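Local coordinates for protein possible TctC subunit of the Tripartite Tricarboxylate Transport(TTT) Family (Rhodopseudomonas palustris, PDB 6HKE) that binds malate and probably delivers it for uptake as the periplasmic subunit of a tripartite tricarboxylate transporter, at residues D99-V113 and V235-E249. The protein carries 2 engineered substitutions. Residues are numbered along the deposited sequence; the frame is centred on the assembly and turned at random.
Sequences DKDFTPVALLTEMPV and VGAWTGLFAPRGTPE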
loop_
_atom_site.group_PDB
_atom_site.type_symbol
_atom_site.label_atom_id
_atom_site.label_comp_id
_atom_site.label_asym_id
_atom_site.label_seq_id
_atom_site.Cartn_x
_atom_site.Cartn_y
_atom_site.Cartn_z
ATOM N N ASP A 99 15.468 3.626 3.425
ATOM C CA ASP A 99 15.898 4.982 3.880
ATOM C C ASP A 99 17.058 5.485 3.019
ATOM O O ASP A 99 17.011 6.650 2.640
ATOM C CB ASP A 99 16.240 5.080 5.374
ATOM C CG ASP A 99 17.008 3.923 5.996
ATOM O OD1 ASP A 99 17.163 2.877 5.335
ATOM O OD2 ASP A 99 17.406 4.075 7.170
ATOM N N LYS A 100 18.038 4.646 2.694
ATOM C CA LYS A 100 19.362 5.119 2.230
ATOM C C LYS A 100 19.601 4.849 0.743
ATOM O O LYS A 100 20.523 5.465 0.185
ATOM C CB LYS A 100 20.442 4.470 3.090
ATOM C CG LYS A 100 20.498 5.006 4.514
ATOM C CD LYS A 100 21.469 4.244 5.395
ATOM C CE LYS A 100 21.814 4.989 6.664
ATOM N NZ LYS A 100 20.702 4.928 7.639
ATOM N N ASP A 101 18.814 3.997 0.088
ATOM C CA ASP A 101 19.037 3.679 -1.350
ATOM C C ASP A 101 18.050 4.474 -2.220
ATOM O O ASP A 101 17.980 4.193 -3.431
ATOM C CB ASP A 101 19.027 2.164 -1.549
ATOM C CG ASP A 101 20.294 1.519 -1.020
ATOM O OD1 ASP A 101 21.373 2.100 -1.250
ATOM O OD2 ASP A 101 20.200 0.460 -0.377
ATOM N N PHE A 102 17.359 5.459 -1.633
ATOM C CA PHE A 102 16.312 6.277 -2.296
ATOM C C PHE A 102 16.358 7.712 -1.790
ATOM O O PHE A 102 16.668 7.961 -0.601
ATOM C CB PHE A 102 14.910 5.704 -2.079
ATOM C CG PHE A 102 14.786 4.312 -2.629
ATOM C CD1 PHE A 102 14.586 4.100 -3.979
ATOM C CD2 PHE A 102 14.997 3.216 -1.812
ATOM C CE1 PHE A 102 14.536 2.811 -4.496
ATOM C CE2 PHE A 102 14.939 1.932 -2.329
ATOM C CZ PHE A 102 14.689 1.728 -3.667
ATOM N N THR A 103 16.061 8.621 -2.712
ATOM C CA THR A 103 15.730 10.024 -2.410
ATOM C C THR A 103 14.212 10.111 -2.405
ATOM O O THR A 103 13.582 10.017 -3.466
ATOM C CB THR A 103 16.434 10.982 -3.373
ATOM O OG1 THR A 103 17.822 10.730 -3.167
ATOM C CG2 THR A 103 16.104 12.432 -3.105
ATOM N N PRO A 104 13.607 10.252 -1.205
ATOM C CA PRO A 104 12.174 10.480 -1.076
ATOM C C PRO A 104 11.796 11.742 -1.858
ATOM O O PRO A 104 12.490 12.711 -1.750
ATOM C CB PRO A 104 11.963 10.695 0.431
ATOM C CG PRO A 104 13.331 11.094 0.920
ATOM C CD PRO A 104 14.284 10.275 0.092
ATOM N N VAL A 105 10.710 11.701 -2.615
ATOM C CA VAL A 105 10.208 12.870 -3.384
ATOM C C VAL A 105 8.998 13.439 -2.647
ATOM O O VAL A 105 9.037 14.647 -2.305
ATOM C CB VAL A 105 9.898 12.472 -4.838
ATOM C CG1 VAL A 105 9.204 13.572 -5.622
ATOM C CG2 VAL A 105 11.167 12.049 -5.535
ATOM N N ALA A 106 7.977 12.602 -2.407
ATOM C CA ALA A 106 6.631 13.048 -1.995
ATOM C C ALA A 106 5.787 11.899 -1.424
ATOM O O ALA A 106 5.680 10.848 -2.090
ATOM C CB ALA A 106 5.948 13.661 -3.187
ATOM N N LEU A 107 5.166 12.122 -0.259
ATOM C CA LEU A 107 3.965 11.360 0.174
ATOM C C LEU A 107 2.851 11.601 -0.850
ATOM O O LEU A 107 2.591 12.767 -1.164
ATOM C CB LEU A 107 3.512 11.825 1.553
ATOM C CG LEU A 107 2.306 11.090 2.124
ATOM C CD1 LEU A 107 2.577 9.597 2.281
ATOM C CD2 LEU A 107 1.928 11.707 3.454
ATOM N N LEU A 108 2.263 10.530 -1.385
ATOM C CA LEU A 108 1.165 10.593 -2.384
ATOM C C LEU A 108 -0.189 10.501 -1.690
ATOM O O LEU A 108 -1.108 11.255 -2.071
ATOM C CB LEU A 108 1.321 9.416 -3.341
ATOM C CG LEU A 108 2.623 9.411 -4.121
ATOM C CD1 LEU A 108 2.613 8.287 -5.152
ATOM C CD2 LEU A 108 2.828 10.767 -4.780
ATOM N N THR A 109 -0.305 9.570 -0.742
ATOM C CA THR A 109 -1.541 9.294 0.010
ATOM C C THR A 109 -1.230 8.432 1.229
ATOM O O THR A 109 -0.088 7.925 1.375
ATOM C CB THR A 109 -2.596 8.627 -0.881
ATOM O OG1 THR A 109 -3.841 8.693 -0.178
ATOM C CG2 THR A 109 -2.276 7.189 -1.243
ATOM N N GLU A 110 -2.236 8.319 2.084
ATOM C CA GLU A 110 -2.254 7.461 3.286
ATOM C C GLU A 110 -3.684 6.959 3.377
ATOM O O GLU A 110 -4.601 7.734 3.055
ATOM C CB GLU A 110 -1.825 8.241 4.532
ATOM C CG GLU A 110 -1.596 7.369 5.757
ATOM C CD GLU A 110 -0.585 7.933 6.747
ATOM O OE1 GLU A 110 -0.351 9.181 6.713
ATOM O OE2 GLU A 110 -0.011 7.120 7.536
ATOM N N MET A 111 -3.852 5.694 3.719
ATOM C CA MET A 111 -5.189 5.087 3.824
ATOM C C MET A 111 -5.137 3.914 4.797
ATOM O O MET A 111 -4.109 3.246 4.946
ATOM C CB MET A 111 -5.625 4.615 2.438
ATOM C CG MET A 111 -4.829 3.432 1.926
ATOM S SD MET A 111 -5.312 3.038 0.235
ATOM C CE MET A 111 -4.362 4.228 -0.706
ATOM N N PRO A 112 -6.265 3.618 5.474
ATOM C CA PRO A 112 -6.351 2.412 6.283
ATOM C C PRO A 112 -6.424 1.127 5.444
ATOM O O PRO A 112 -6.720 1.143 4.247
ATOM C CB PRO A 112 -7.613 2.631 7.111
ATOM C CG PRO A 112 -8.466 3.522 6.234
ATOM C CD PRO A 112 -7.487 4.432 5.524
ATOM N N VAL A 113 -6.096 0.049 6.128
ATOM C CA VAL A 113 -6.177 -1.358 5.679
ATOM C C VAL A 113 -7.408 -1.986 6.342
ATOM O O VAL A 113 -7.673 -1.686 7.546
ATOM C CB VAL A 113 -4.891 -2.092 6.086
ATOM C CG1 VAL A 113 -5.047 -3.603 6.054
ATOM C CG2 VAL A 113 -3.722 -1.641 5.232
ATOM N N VAL A 235 -2.904 -0.383 10.955
ATOM C CA VAL A 235 -1.992 -0.268 9.796
ATOM C C VAL A 235 -2.454 0.957 9.003
ATOM O O VAL A 235 -3.591 0.951 8.465
ATOM C CB VAL A 235 -1.974 -1.571 8.973
ATOM C CG1 VAL A 235 -1.035 -1.468 7.791
ATOM C CG2 VAL A 235 -1.607 -2.778 9.825
ATOM N N GLY A 236 -1.644 2.010 9.030
ATOM C CA GLY A 236 -1.800 3.191 8.166
ATOM C C GLY A 236 -0.885 3.017 6.981
ATOM O O GLY A 236 0.355 3.070 7.191
ATOM N N ALA A 237 -1.457 2.700 5.817
ATOM C CA ALA A 237 -0.698 2.402 4.591
ATOM C C ALA A 237 -0.417 3.711 3.867
ATOM O O ALA A 237 -1.301 4.220 3.181
ATOM C CB ALA A 237 -1.461 1.437 3.719
ATOM N N TRP A 238 0.789 4.229 4.005
ATOM C CA TRP A 238 1.261 5.395 3.224
ATOM C C TRP A 238 1.803 4.864 1.903
ATOM O O TRP A 238 2.326 3.717 1.857
ATOM C CB TRP A 238 2.298 6.213 3.998
ATOM C CG TRP A 238 3.399 5.401 4.604
ATOM C CD1 TRP A 238 3.449 4.892 5.869
ATOM C CD2 TRP A 238 4.634 5.034 3.968
ATOM N NE1 TRP A 238 4.629 4.220 6.058
ATOM C CE2 TRP A 238 5.376 4.294 4.909
ATOM C CE3 TRP A 238 5.176 5.250 2.697
ATOM C CZ2 TRP A 238 6.619 3.742 4.606
ATOM C CZ3 TRP A 238 6.423 4.747 2.412
ATOM C CH2 TRP A 238 7.132 3.996 3.357
ATOM N N THR A 239 1.626 5.650 0.854
ATOM C CA THR A 239 2.234 5.398 -0.468
ATOM C C THR A 239 3.100 6.613 -0.794
ATOM O O THR A 239 2.648 7.732 -0.534
ATOM C CB THR A 239 1.128 5.052 -1.465
ATOM O OG1 THR A 239 0.694 3.741 -1.087
ATOM C CG2 THR A 239 1.575 5.103 -2.911
ATOM N N GLY A 240 4.288 6.379 -1.353
ATOM C CA GLY A 240 5.273 7.433 -1.614
ATOM C C GLY A 240 5.880 7.346 -2.999
ATOM O O GLY A 240 5.969 6.219 -3.571
ATOM N N LEU A 241 6.328 8.506 -3.489
ATOM C CA LEU A 241 7.163 8.653 -4.708
ATOM C C LEU A 241 8.613 8.851 -4.256
ATOM O O LEU A 241 8.851 9.755 -3.449
ATOM C CB LEU A 241 6.637 9.834 -5.527
ATOM C CG LEU A 241 7.279 10.020 -6.897
ATOM C CD1 LEU A 241 7.049 8.805 -7.795
ATOM C CD2 LEU A 241 6.741 11.283 -7.547
ATOM N N PHE A 242 9.518 7.985 -4.719
ATOM C CA PHE A 242 10.982 8.020 -4.460
ATOM C C PHE A 242 11.765 8.030 -5.779
ATOM O O PHE A 242 11.246 7.551 -6.803
ATOM C CB PHE A 242 11.424 6.775 -3.689
ATOM C CG PHE A 242 10.668 6.489 -2.417
ATOM C CD1 PHE A 242 9.365 6.020 -2.455
ATOM C CD2 PHE A 242 11.275 6.651 -1.185
ATOM C CE1 PHE A 242 8.681 5.733 -1.282
ATOM C CE2 PHE A 242 10.595 6.342 -0.019
ATOM C CZ PHE A 242 9.301 5.890 -0.068
ATOM N N ALA A 243 12.998 8.542 -5.713
ATOM C CA ALA A 243 13.974 8.627 -6.818
ATOM C C ALA A 243 15.201 7.826 -6.414
ATOM O O ALA A 243 15.373 7.511 -5.232
ATOM C CB ALA A 243 14.328 10.065 -7.110
ATOM N N PRO A 244 16.078 7.457 -7.375
ATOM C CA PRO A 244 17.332 6.789 -7.040
ATOM C C PRO A 244 18.112 7.718 -6.113
ATOM O O PRO A 244 17.906 8.922 -6.192
ATOM C CB PRO A 244 17.994 6.537 -8.403
ATOM C CG PRO A 244 16.829 6.520 -9.368
ATOM C CD PRO A 244 15.892 7.582 -8.832
ATOM N N ARG A 245 18.927 7.146 -5.225
ATOM C CA ARG A 245 19.716 7.946 -4.260
ATOM C C ARG A 245 20.644 8.837 -5.085
ATOM O O ARG A 245 21.090 8.390 -6.136
ATOM C CB ARG A 245 20.453 7.041 -3.276
ATOM C CG ARG A 245 20.965 7.770 -2.045
ATOM C CD ARG A 245 19.884 8.511 -1.282
ATOM N NE ARG A 245 20.379 8.997 0.000
ATOM C CZ ARG A 245 19.618 9.324 1.041
ATOM N NH1 ARG A 245 18.298 9.242 0.967
ATOM N NH2 ARG A 245 20.184 9.738 2.166
ATOM N N GLY A 246 20.806 10.094 -4.694
ATOM C CA GLY A 246 21.670 11.050 -5.419
ATOM C C GLY A 246 20.939 11.835 -6.498
ATOM O O GLY A 246 21.620 12.587 -7.202
ATOM N N THR A 247 19.618 11.683 -6.640
ATOM C CA THR A 247 18.810 12.509 -7.572
ATOM C C THR A 247 18.911 13.940 -7.049
ATOM O O THR A 247 18.635 14.182 -5.873
ATOM C CB THR A 247 17.362 12.026 -7.728
ATOM O OG1 THR A 247 17.330 10.689 -8.226
ATOM C CG2 THR A 247 16.567 12.886 -8.689
ATOM N N PRO A 248 19.405 14.890 -7.880
ATOM C CA PRO A 248 19.635 16.261 -7.439
ATOM C C PRO A 248 18.394 16.868 -6.777
ATOM O O PRO A 248 17.273 16.629 -7.260
ATOM C CB PRO A 248 19.995 16.969 -8.754
ATOM C CG PRO A 248 20.684 15.893 -9.562
ATOM C CD PRO A 248 19.837 14.674 -9.275
ATOM N N GLU A 249 18.620 17.637 -5.707
ATOM C CA GLU A 249 17.554 18.275 -4.887
ATOM C C GLU A 249 16.665 19.176 -5.748
ATOM O O GLU A 249 15.459 19.174 -5.558
ATOM C CB GLU A 249 18.155 18.962 -3.663
ATOM C CG GLU A 249 18.811 17.988 -2.673
ATOM C CD GLU A 249 18.169 16.620 -2.412
ATOM O OE1 GLU A 249 17.249 16.539 -1.569
ATOM O OE2 GLU A 249 18.605 15.616 -3.045
HETATM O O HOH W 1 19.631 4.420 -5.427
#
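Segments 99-113 and 235-249 pair as antiparallel strands, their axes 4.4 Å apart at closest approach and 143° between their N-to-C directions. They are the two long strands that run between the lobes of this periplasmic binding protein, consistent with the type II class. Two classic beta bulges interrupt the register. At the first, L241 O takes two donors, V105 N at 2.8 Å and A106 N at 3.2 Å. At the second, T239 O takes L108 N at 2.9 Å and a weak bond from T109 N. The bulges turn V105 and L108 toward the partner strand. V105 lies side by side with L241, CG1 meeting CD2. With CG anti to its carbonyl carbon (chi1 -61°), L108 lies against the partner strand: CD1 meets T239 CG2 and CD2 meets L241 CB, each at 4.0 Å. An alanine here would lose both methyl contacts and is likely to open a gap between T239 and L241. T239 also packs on H80, a malate-binding residue, and M111 lies close to Q192, another one, so the pair passes beside the ligand pocket. On the other face, L107 CD1 touches W238 CB, and the indole NE1 is held by E297. The side chains of F102 and F242 cross at about a right angle, CB of F102 touching CD2 of F242. H84 stacks on the F242 ring and meets the F102 ring edge-to-face. After P244, R245 folds back along 100-102, its chain bent at chi2. K100 O lies over one face of its guanidinium. A water bridges D101 O and R245 N. R245 NH1 donates to F102 O at 2.6 Å, with the oxygen near the guanidinium plane and an N-H...O angle of 147°.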